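Local coordinates for beta-catenin homolog sys-1 (Caenorhabditis elegans, PDB 3C2G), which acts as a transcription coregulator in the Wnt signalling asymmetry pathway, binding the TCF factor POP-1 directly and activating or repressing target genes, at residues D275-F280 with V311-A316; D284-I289 with K306-V311; N493-I498 with K540-Y545. All coordinates share one frame; numbering follows the deposited sequence.

Overall arrangement
The chain is an elongated armadillo domain built of helices, and the contacts lie in two regions of it. Contacts 1 and 2 are neighbours, their centres about 9 Å apart: Phe280 of contact 1 packs on Ile289 and Leu307 of contact 2. Contact 1 sets helix 274-282 against the turn after helix 298-311; contact 2 pairs helices 285-292 and 298-311, and along the chain lies between the halves of contact 1 except for the shared Val311. Contact 3, joining helices 494-507 and 539-544, comes later, its centre about 44 Å from the centres of both. Helix packs on helix in contacts 2 and 3, and helix on turn in contact 1; the bound POP-1 peptide reaches contacts 1 and 2.

Contact 1: residues D275-F280 with V311-A316; sequences DAIDGF and VSDAKA
Ile277, on helix 274-282, lies against the type I beta turn Val311-Ala314, and its branches meet three of that turn's residues. Ile277 CB starts the contact, 4.1 Å from Val311 CG1, and CG2 brushes the same methyl. The CG1 arm sits between the backbone N and the carbonyl carbon (chi1 79°), which sets Ile277 CG1 against Ala314 CB at 3.8 Å. At the tip, Ile277 CD1 is 3.8 Å from Ala314 CB and 3.7 Å from Asp313 OD1. A branched aliphatic residue suits this place because its separate arms can fill both the valine and the alanine sides of the turn. Phe280, one helical turn on, meets Val311 CG1 with its ring atom CD2 at 3.9 Å, the two side chains crossing at about a right angle.

The polar link is made by Asp278. Asp278 OD1 accepts the backbone N-H of Ala316 at 2.7 Å, a fairly straight bond (155°) whose donor approaches nearly along the C-O axis of the oxygen. Ala316 CB lies close against the same oxygen, so the packing beside the bond is tight. An alanine in place of Asp278 would probably leave the Ala316 amide without its carboxylate mate and the chain after the turn less firmly tied to helix 274-282.

Asp313 OD1 has its main partner elsewhere, in a salt bridge to a basic side chain of the bound peptide, on which Ile277 also packs. The fold is that of an armadillo domain, with a loop between helices packed on an earlier helix; here Asp313 of that loop meets the POP-1 ligand.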
loop_
_atom_site.group_PDB
_atom_site.type_symbol
_atom_site.label_atom_id
_atom_site.label_comp_id
_atom_site.label_asym_id
_atom_site.label_seq_id
_atom_site.Cartn_x
_atom_site.Cartn_y
_atom_site.Cartn_z
ATOM N N ASP A 275 -0.379 12.749 8.819
ATOM C CA ASP A 275 -1.171 13.967 8.770
ATOM C C ASP A 275 -2.101 13.928 7.558
ATOM O O ASP A 275 -3.264 14.352 7.644
ATOM C CB ASP A 275 -0.279 15.216 8.729
ATOM C CG ASP A 275 0.330 15.563 10.099
ATOM O OD1 ASP A 275 -0.437 15.727 11.080
ATOM O OD2 ASP A 275 1.579 15.675 10.189
ATOM N N ALA A 276 -1.592 13.390 6.446
ATOM C CA ALA A 276 -2.352 13.301 5.216
ATOM C C ALA A 276 -3.521 12.328 5.343
ATOM O O ALA A 276 -4.652 12.683 5.003
ATOM C CB ALA A 276 -1.449 12.910 4.059
ATOM N N ILE A 277 -3.255 11.118 5.841
ATOM C CA ILE A 277 -4.318 10.114 6.001
ATOM C C ILE A 277 -5.360 10.546 7.033
ATOM O O ILE A 277 -6.544 10.259 6.862
ATOM C CB ILE A 277 -3.792 8.656 6.272
ATOM C CG1 ILE A 277 -3.368 8.477 7.730
ATOM C CG2 ILE A 277 -2.666 8.283 5.279
ATOM C CD1 ILE A 277 -2.922 7.082 8.085
ATOM N N ASP A 278 -4.934 11.261 8.077
ATOM C CA ASP A 278 -5.889 11.832 9.048
ATOM C C ASP A 278 -6.734 12.939 8.417
ATOM O O ASP A 278 -7.936 13.034 8.687
ATOM C CB ASP A 278 -5.204 12.293 10.344
ATOM C CG ASP A 278 -4.986 11.137 11.339
ATOM O OD1 ASP A 278 -5.982 10.555 11.826
ATOM O OD2 ASP A 278 -3.818 10.802 11.635
ATOM N N GLY A 279 -6.128 13.746 7.546
ATOM C CA GLY A 279 -6.885 14.756 6.790
ATOM C C GLY A 279 -7.956 14.127 5.914
ATOM O O GLY A 279 -9.083 14.607 5.841
ATOM N N PHE A 280 -7.594 13.031 5.263
ATOM C CA PHE A 280 -8.484 12.301 4.387
ATOM C C PHE A 280 -9.663 11.708 5.176
ATOM O O PHE A 280 -10.837 11.797 4.762
ATOM C CB PHE A 280 -7.669 11.214 3.674
ATOM C CG PHE A 280 -8.464 10.370 2.719
ATOM C CD1 PHE A 280 -8.980 10.916 1.549
ATOM C CD2 PHE A 280 -8.677 9.021 2.983
ATOM C CE1 PHE A 280 -9.703 10.131 0.664
ATOM C CE2 PHE A 280 -9.396 8.222 2.097
ATOM C CZ PHE A 280 -9.911 8.781 0.936
ATOM N N VAL A 311 -4.941 3.701 4.688
ATOM C CA VAL A 311 -5.350 4.745 5.634
ATOM C C VAL A 311 -5.859 4.166 6.972
ATOM O O VAL A 311 -6.336 4.914 7.835
ATOM C CB VAL A 311 -6.450 5.691 5.030
ATOM C CG1 VAL A 311 -5.981 6.310 3.708
ATOM C CG2 VAL A 311 -7.788 4.959 4.839
ATOM N N SER A 312 -5.750 2.846 7.120
ATOM C CA SER A 312 -6.391 2.115 8.200
ATOM C C SER A 312 -5.808 2.399 9.591
ATOM O O SER A 312 -6.497 2.241 10.592
ATOM C CB SER A 312 -6.353 0.614 7.911
ATOM O OG SER A 312 -5.023 0.137 7.876
ATOM N N ASP A 313 -4.549 2.820 9.645
ATOM C CA ASP A 313 -3.914 3.146 10.911
ATOM C C ASP A 313 -4.177 4.581 11.407
ATOM O O ASP A 313 -3.578 5.029 12.381
ATOM C CB ASP A 313 -2.415 2.819 10.867
ATOM C CG ASP A 313 -1.668 3.560 9.749
ATOM O OD1 ASP A 313 -2.111 3.543 8.570
ATOM O OD2 ASP A 313 -0.602 4.148 10.051
ATOM N N ALA A 314 -5.102 5.288 10.772
ATOM C CA ALA A 314 -5.376 6.671 11.139
ATOM C C ALA A 314 -6.075 6.803 12.501
ATOM O O ALA A 314 -7.072 6.128 12.776
ATOM C CB ALA A 314 -6.188 7.342 10.066
ATOM N N LYS A 315 -5.556 7.694 13.343
ATOM C CA LYS A 315 -6.139 7.921 14.662
ATOM C C LYS A 315 -7.527 8.552 14.547
ATOM O O LYS A 315 -8.392 8.300 15.408
ATOM C CB LYS A 315 -5.205 8.767 15.545
ATOM C CG LYS A 315 -4.028 7.972 16.191
ATOM C CD LYS A 315 -2.895 8.926 16.628
ATOM C CE LYS A 315 -2.187 8.438 17.901
ATOM N NZ LYS A 315 -1.236 7.298 17.669
ATOM N N ALA A 316 -7.748 9.339 13.483
ATOM C CA ALA A 316 -9.074 9.927 13.214
ATOM C C ALA A 316 -10.185 8.888 13.031
ATOM O O ALA A 316 -11.359 9.211 13.177
ATOM C CB ALA A 316 -9.028 10.858 12.030
#

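Contact 2: residues D284-I289 with K306-V311; sequences DGVGAI and KLLLQV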
loop_
_atom_site.group_PDB
_atom_site.type_symbol
_atom_site.label_atom_id
_atom_site.label_comp_id
_atom_site.label_asym_id
_atom_site.label_seq_id
_atom_site.Cartn_x
_atom_site.Cartn_y
_atom_site.Cartn_z
ATOM N N ASP A 284 -14.056 12.607 5.341
ATOM C CA ASP A 284 -15.017 11.532 5.069
ATOM C C ASP A 284 -14.580 10.586 3.951
ATOM O O ASP A 284 -15.398 9.940 3.291
ATOM C CB ASP A 284 -16.427 12.093 4.858
ATOM C CG ASP A 284 -17.119 12.402 6.178
ATOM O OD1 ASP A 284 -16.702 11.830 7.210
ATOM O OD2 ASP A 284 -18.068 13.216 6.191
ATOM N N GLY A 285 -13.267 10.492 3.786
ATOM C CA GLY A 285 -12.689 9.652 2.768
ATOM C C GLY A 285 -13.109 8.200 2.863
ATOM O O GLY A 285 -13.421 7.572 1.848
ATOM N N VAL A 286 -13.132 7.676 4.084
ATOM C CA VAL A 286 -13.407 6.259 4.311
ATOM C C VAL A 286 -14.851 5.936 3.944
ATOM O O VAL A 286 -15.125 4.919 3.281
ATOM C CB VAL A 286 -13.047 5.831 5.762
ATOM C CG1 VAL A 286 -13.678 4.492 6.124
ATOM C CG2 VAL A 286 -11.529 5.766 5.930
ATOM N N GLY A 287 -15.768 6.807 4.347
ATOM C CA GLY A 287 -17.153 6.714 3.897
ATOM C C GLY A 287 -17.273 6.776 2.376
ATOM O O GLY A 287 -18.060 6.045 1.777
ATOM N N ALA A 288 -16.495 7.656 1.755
ATOM C CA ALA A 288 -16.502 7.806 0.306
ATOM C C ALA A 288 -16.051 6.517 -0.392
ATOM O O ALA A 288 -16.729 6.012 -1.281
ATOM C CB ALA A 288 -15.634 8.976 -0.102
ATOM N N ILE A 289 -14.916 5.979 0.024
ATOM C CA ILE A 289 -14.430 4.731 -0.543
ATOM C C ILE A 289 -15.455 3.600 -0.439
ATOM O O ILE A 289 -15.711 2.901 -1.419
ATOM C CB ILE A 289 -13.114 4.293 0.110
ATOM C CG1 ILE A 289 -12.023 5.325 -0.177
ATOM C CG2 ILE A 289 -12.678 2.933 -0.414
ATOM C CD1 ILE A 289 -10.780 5.092 0.644
ATOM N N LYS A 306 -7.446 -1.340 -1.454
ATOM C CA LYS A 306 -6.015 -0.996 -1.357
ATOM C C LYS A 306 -5.807 0.343 -0.636
ATOM O O LYS A 306 -4.957 0.454 0.245
ATOM C CB LYS A 306 -5.415 -0.922 -2.762
ATOM C CG LYS A 306 -3.893 -0.849 -2.839
ATOM C CD LYS A 306 -3.462 -0.448 -4.272
ATOM C CE LYS A 306 -1.932 -0.536 -4.519
ATOM N NZ LYS A 306 -1.071 0.091 -3.456
ATOM N N LEU A 307 -6.594 1.348 -1.010
ATOM C CA LEU A 307 -6.542 2.643 -0.372
ATOM C C LEU A 307 -7.069 2.614 1.081
ATOM O O LEU A 307 -6.515 3.270 1.954
ATOM C CB LEU A 307 -7.298 3.679 -1.220
ATOM C CG LEU A 307 -7.268 5.141 -0.744
ATOM C CD1 LEU A 307 -5.852 5.720 -0.654
ATOM C CD2 LEU A 307 -8.182 6.041 -1.595
ATOM N N LEU A 308 -8.135 1.858 1.327
ATOM C CA LEU A 308 -8.625 1.635 2.676
ATOM C C LEU A 308 -7.519 1.065 3.544
ATOM O O LEU A 308 -7.282 1.555 4.642
ATOM C CB LEU A 308 -9.824 0.695 2.681
ATOM C CG LEU A 308 -11.160 1.340 2.318
ATOM C CD1 LEU A 308 -12.262 0.294 2.291
ATOM C CD2 LEU A 308 -11.511 2.448 3.282
ATOM N N LEU A 309 -6.831 0.046 3.040
ATOM C CA LEU A 309 -5.718 -0.540 3.756
ATOM C C LEU A 309 -4.728 0.558 4.157
ATOM O O LEU A 309 -4.292 0.626 5.297
ATOM C CB LEU A 309 -5.029 -1.594 2.883
ATOM C CG LEU A 309 -3.880 -2.370 3.525
ATOM C CD1 LEU A 309 -4.370 -3.151 4.766
ATOM C CD2 LEU A 309 -3.154 -3.296 2.521
ATOM N N GLN A 310 -4.417 1.442 3.216
ATOM C CA GLN A 310 -3.354 2.396 3.394
ATOM C C GLN A 310 -3.663 3.411 4.476
ATOM O O GLN A 310 -2.754 3.937 5.093
ATOM C CB GLN A 310 -3.123 3.124 2.080
ATOM C CG GLN A 310 -1.788 3.820 1.984
ATOM C CD GLN A 310 -1.613 4.521 0.645
ATOM O OE1 GLN A 310 -1.873 3.926 -0.408
ATOM N NE2 GLN A 310 -1.189 5.791 0.678
ATOM N N VAL A 311 -4.941 3.701 4.688
ATOM C CA VAL A 311 -5.350 4.745 5.634
ATOM C C VAL A 311 -5.859 4.166 6.972
ATOM O O VAL A 311 -6.336 4.914 7.835
ATOM C CB VAL A 311 -6.450 5.691 5.030
ATOM C CG1 VAL A 311 -5.981 6.310 3.708
ATOM C CG2 VAL A 311 -7.788 4.959 4.839
#
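Ile289 chi1 (-63°) places CG1 anti to the carbonyl carbon and leaves CG2 anti to the backbone N, while Leu308 chi1 (-80°) places CG anti to its own carbonyl carbon; these settings bring the two side chains together. They lie alongside one another, pointing opposite ways, and Ile289 CG2 comes to 3.5 Å from Leu308 CG, with Leu308 CD1 a little farther from Ile289 CG2 at 3.8 Å. The longer arm of Ile289 wedges between two consecutive leucines: Ile289 CD1 is 3.6 Å from Leu307 CD2 and 3.8 Å from Leu308 CD2. Isoleucine suits this place because its CG1-CD1 arm is long enough to touch both leucines while the short CG2 methyl packs on Leu308.

The helices that carry these groups, 285-292 and 298-311, run nearly antiparallel, their short segments 160° apart in direction and 10.4 Å apart at closest approach. The armadillo fold stacks three-helix repeats, in which near-antiparallel packing of this kind is common. The isoleucine-leucine layer does not stand alone: Phe280 of helix 274-282 and Phe264 of helix 251-270 touch both Ile289 and Leu307, and Phe348 of helix 339-352 packs on Leu308.

Toward the C-terminal end of helix 298-311, Val286 bridges Leu308 and Val311. Val286 CG1 lies 4.1 Å from Leu308 CD2, and Val286 CG2 lies 4.0 Å from Val311 CG2; valine suits the position because two methyls on one CB can reach both partners. Val281 and Leu317 border Val286 from outside the pair.

Contact 3: residues N493-I498 with K540-Y545; sequences NLIGHI and KEVAQY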
loop_
_atom_site.group_PDB
_atom_site.type_symbol
_atom_site.label_atom_id
_atom_site.label_comp_id
_atom_site.label_asym_id
_atom_site.label_seq_id
_atom_site.Cartn_x
_atom_site.Cartn_y
_atom_site.Cartn_z
ATOM N N ASN A 493 1.814 -32.756 19.313
ATOM C CA ASN A 493 0.883 -31.795 19.875
ATOM C C ASN A 493 1.503 -30.396 19.933
ATOM O O ASN A 493 2.659 -30.203 19.543
ATOM C CB ASN A 493 0.367 -32.267 21.241
ATOM C CG ASN A 493 1.342 -32.006 22.373
ATOM O OD1 ASN A 493 2.560 -31.911 22.180
ATOM N ND2 ASN A 493 0.801 -31.888 23.575
ATOM N N LEU A 494 0.733 -29.433 20.429
ATOM C CA LEU A 494 1.139 -28.033 20.437
ATOM C C LEU A 494 2.585 -27.819 20.874
ATOM O O LEU A 494 3.317 -27.068 20.227
ATOM C CB LEU A 494 0.174 -27.183 21.277
ATOM C CG LEU A 494 0.351 -25.661 21.195
ATOM C CD1 LEU A 494 0.262 -25.136 19.747
ATOM C CD2 LEU A 494 -0.647 -24.933 22.093
ATOM N N ILE A 495 3.006 -28.488 21.949
ATOM C CA ILE A 495 4.385 -28.337 22.438
ATOM C C ILE A 495 5.407 -28.651 21.338
ATOM O O ILE A 495 6.346 -27.893 21.133
ATOM C CB ILE A 495 4.713 -29.212 23.695
ATOM C CG1 ILE A 495 3.599 -29.188 24.751
ATOM C CG2 ILE A 495 6.037 -28.784 24.303
ATOM C CD1 ILE A 495 3.194 -27.808 25.224
ATOM N N GLY A 496 5.213 -29.772 20.647
ATOM C CA GLY A 496 6.087 -30.183 19.543
ATOM C C GLY A 496 6.169 -29.128 18.450
ATOM O O GLY A 496 7.255 -28.824 17.944
ATOM N N HIS A 497 5.021 -28.559 18.103
ATOM C CA HIS A 497 4.963 -27.477 17.129
ATOM C C HIS A 497 5.598 -26.161 17.596
ATOM O O HIS A 497 6.283 -25.509 16.808
ATOM C CB HIS A 497 3.531 -27.281 16.623
ATOM C CG HIS A 497 2.990 -28.485 15.921
ATOM N ND1 HIS A 497 3.287 -28.776 14.608
ATOM C CD2 HIS A 497 2.202 -29.498 16.361
ATOM C CE1 HIS A 497 2.689 -29.902 14.260
ATOM N NE2 HIS A 497 2.021 -30.358 15.305
ATOM N N ILE A 498 5.394 -25.778 18.856
ATOM C CA ILE A 498 6.053 -24.595 19.402
ATOM C C ILE A 498 7.559 -24.794 19.270
ATOM O O ILE A 498 8.281 -23.885 18.839
ATOM C CB ILE A 498 5.762 -24.363 20.918
ATOM C CG1 ILE A 498 4.263 -24.350 21.268
ATOM C CG2 ILE A 498 6.483 -23.143 21.440
ATOM C CD1 ILE A 498 3.452 -23.315 20.616
ATOM N N LYS A 540 4.333 -30.978 34.137
ATOM C CA LYS A 540 5.058 -32.203 33.758
ATOM C C LYS A 540 5.168 -32.363 32.255
ATOM O O LYS A 540 6.257 -32.509 31.722
ATOM C CB LYS A 540 4.364 -33.449 34.319
ATOM C CG LYS A 540 4.810 -33.874 35.692
ATOM C CD LYS A 540 5.907 -34.930 35.637
ATOM C CE LYS A 540 6.362 -35.328 37.050
ATOM N NZ LYS A 540 7.420 -36.383 37.022
ATOM N N GLU A 541 4.015 -32.352 31.595
ATOM C CA GLU A 541 3.892 -32.614 30.170
ATOM C C GLU A 541 4.730 -31.639 29.335
ATOM O O GLU A 541 5.445 -32.060 28.428
ATOM C CB GLU A 541 2.403 -32.573 29.758
ATOM C CG GLU A 541 2.059 -33.251 28.415
ATOM C CD GLU A 541 0.568 -33.148 28.006
ATOM O OE1 GLU A 541 0.200 -33.722 26.951
ATOM O OE2 GLU A 541 -0.240 -32.505 28.727
ATOM N N VAL A 542 4.653 -30.348 29.655
ATOM C CA VAL A 542 5.416 -29.343 28.921
ATOM C C VAL A 542 6.915 -29.586 29.041
ATOM O O VAL A 542 7.641 -29.558 28.042
ATOM C CB VAL A 542 5.070 -27.889 29.360
ATOM C CG1 VAL A 542 6.085 -26.913 28.822
ATOM C CG2 VAL A 542 3.693 -27.500 28.879
ATOM N N ALA A 543 7.369 -29.830 30.265
ATOM C CA ALA A 543 8.774 -30.080 30.516
ATOM C C ALA A 543 9.265 -31.286 29.734
ATOM O O ALA A 543 10.257 -31.193 29.001
ATOM C CB ALA A 543 9.016 -30.265 31.982
ATOM N N GLN A 544 8.569 -32.413 29.847
ATOM C CA GLN A 544 9.057 -33.611 29.161
ATOM C C GLN A 544 8.877 -33.547 27.643
ATOM O O GLN A 544 9.674 -34.118 26.909
ATOM C CB GLN A 544 8.568 -34.921 29.804
ATOM C CG GLN A 544 7.101 -35.241 29.649
ATOM C CD GLN A 544 6.556 -36.156 30.761
ATOM O OE1 GLN A 544 7.317 -36.805 31.495
ATOM N NE2 GLN A 544 5.227 -36.202 30.883
ATOM N N TYR A 545 7.877 -32.814 27.166
ATOM C CA TYR A 545 7.750 -32.600 25.722
ATOM C C TYR A 545 8.680 -31.506 25.170
ATOM O O TYR A 545 8.636 -31.203 23.977
ATOM C CB TYR A 545 6.298 -32.325 25.317
ATOM C CG TYR A 545 5.427 -33.554 25.188
ATOM C CD1 TYR A 545 5.354 -34.257 23.990
ATOM C CD2 TYR A 545 4.665 -34.008 26.263
ATOM C CE1 TYR A 545 4.545 -35.390 23.866
ATOM C CE2 TYR A 545 3.855 -35.135 26.153
ATOM C CZ TYR A 545 3.798 -35.818 24.956
ATOM O OH TYR A 545 2.990 -36.928 24.846
#
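Ile495 and Tyr545 bury the largest areas here, and they meet through aliphatic atoms, since Ile495 reaches the base of the tyrosine and not its ring. Ile495 CG2, anti to the backbone N, lies 3.7 Å from Tyr545 CB and 3.6 Å from the carbonyl O of Tyr545. Ile495 CB is itself 3.9 Å from Tyr545 CB. The remaining arm of the isoleucine continues to CD1, and Ile495 CD1 touches Val542 CG2 at 3.7 Å. A beta-branched residue suits this spot on helix 494-507 because one methyl can meet the last residue of the segment, Tyr545, while the other reaches back to the valine one turn earlier. Leu532 of helix 515-535 and Ser546 also touch Ile495, and Met533 of helix 515-535 touches Val542.

Asn493, the N-cap residue of helix 494-507, supplies the polar side of the contact. Asn493 OD1 lies 4.1 Å from Tyr545 CD1, with the amide and ring planes 47° apart. Tyrosine thus serves twice, giving its CB to Ile495 and setting its ring by the asparagine. On the other branch, Asn493 ND2 is 3.9 Å from Glu541 OE1, too far for a hydrogen bond, and donates instead to the carbonyl O of Leu483; an amide suits the place because one branch can donate there while the other lies beside Tyr545. Glutamate has the length to come near, its chain extended beyond CG, and its carboxylate plane is turned 29° from the amide.

The chemistry is therefore mainly apolar: the two segments hold together by methyl and methylene packing, with Asn493 tied to a third part of the chain. The proximity of Glu541 to the asparagine amide would add at most a mild electrostatic attraction, so the contact probably depends on shape more than on charge.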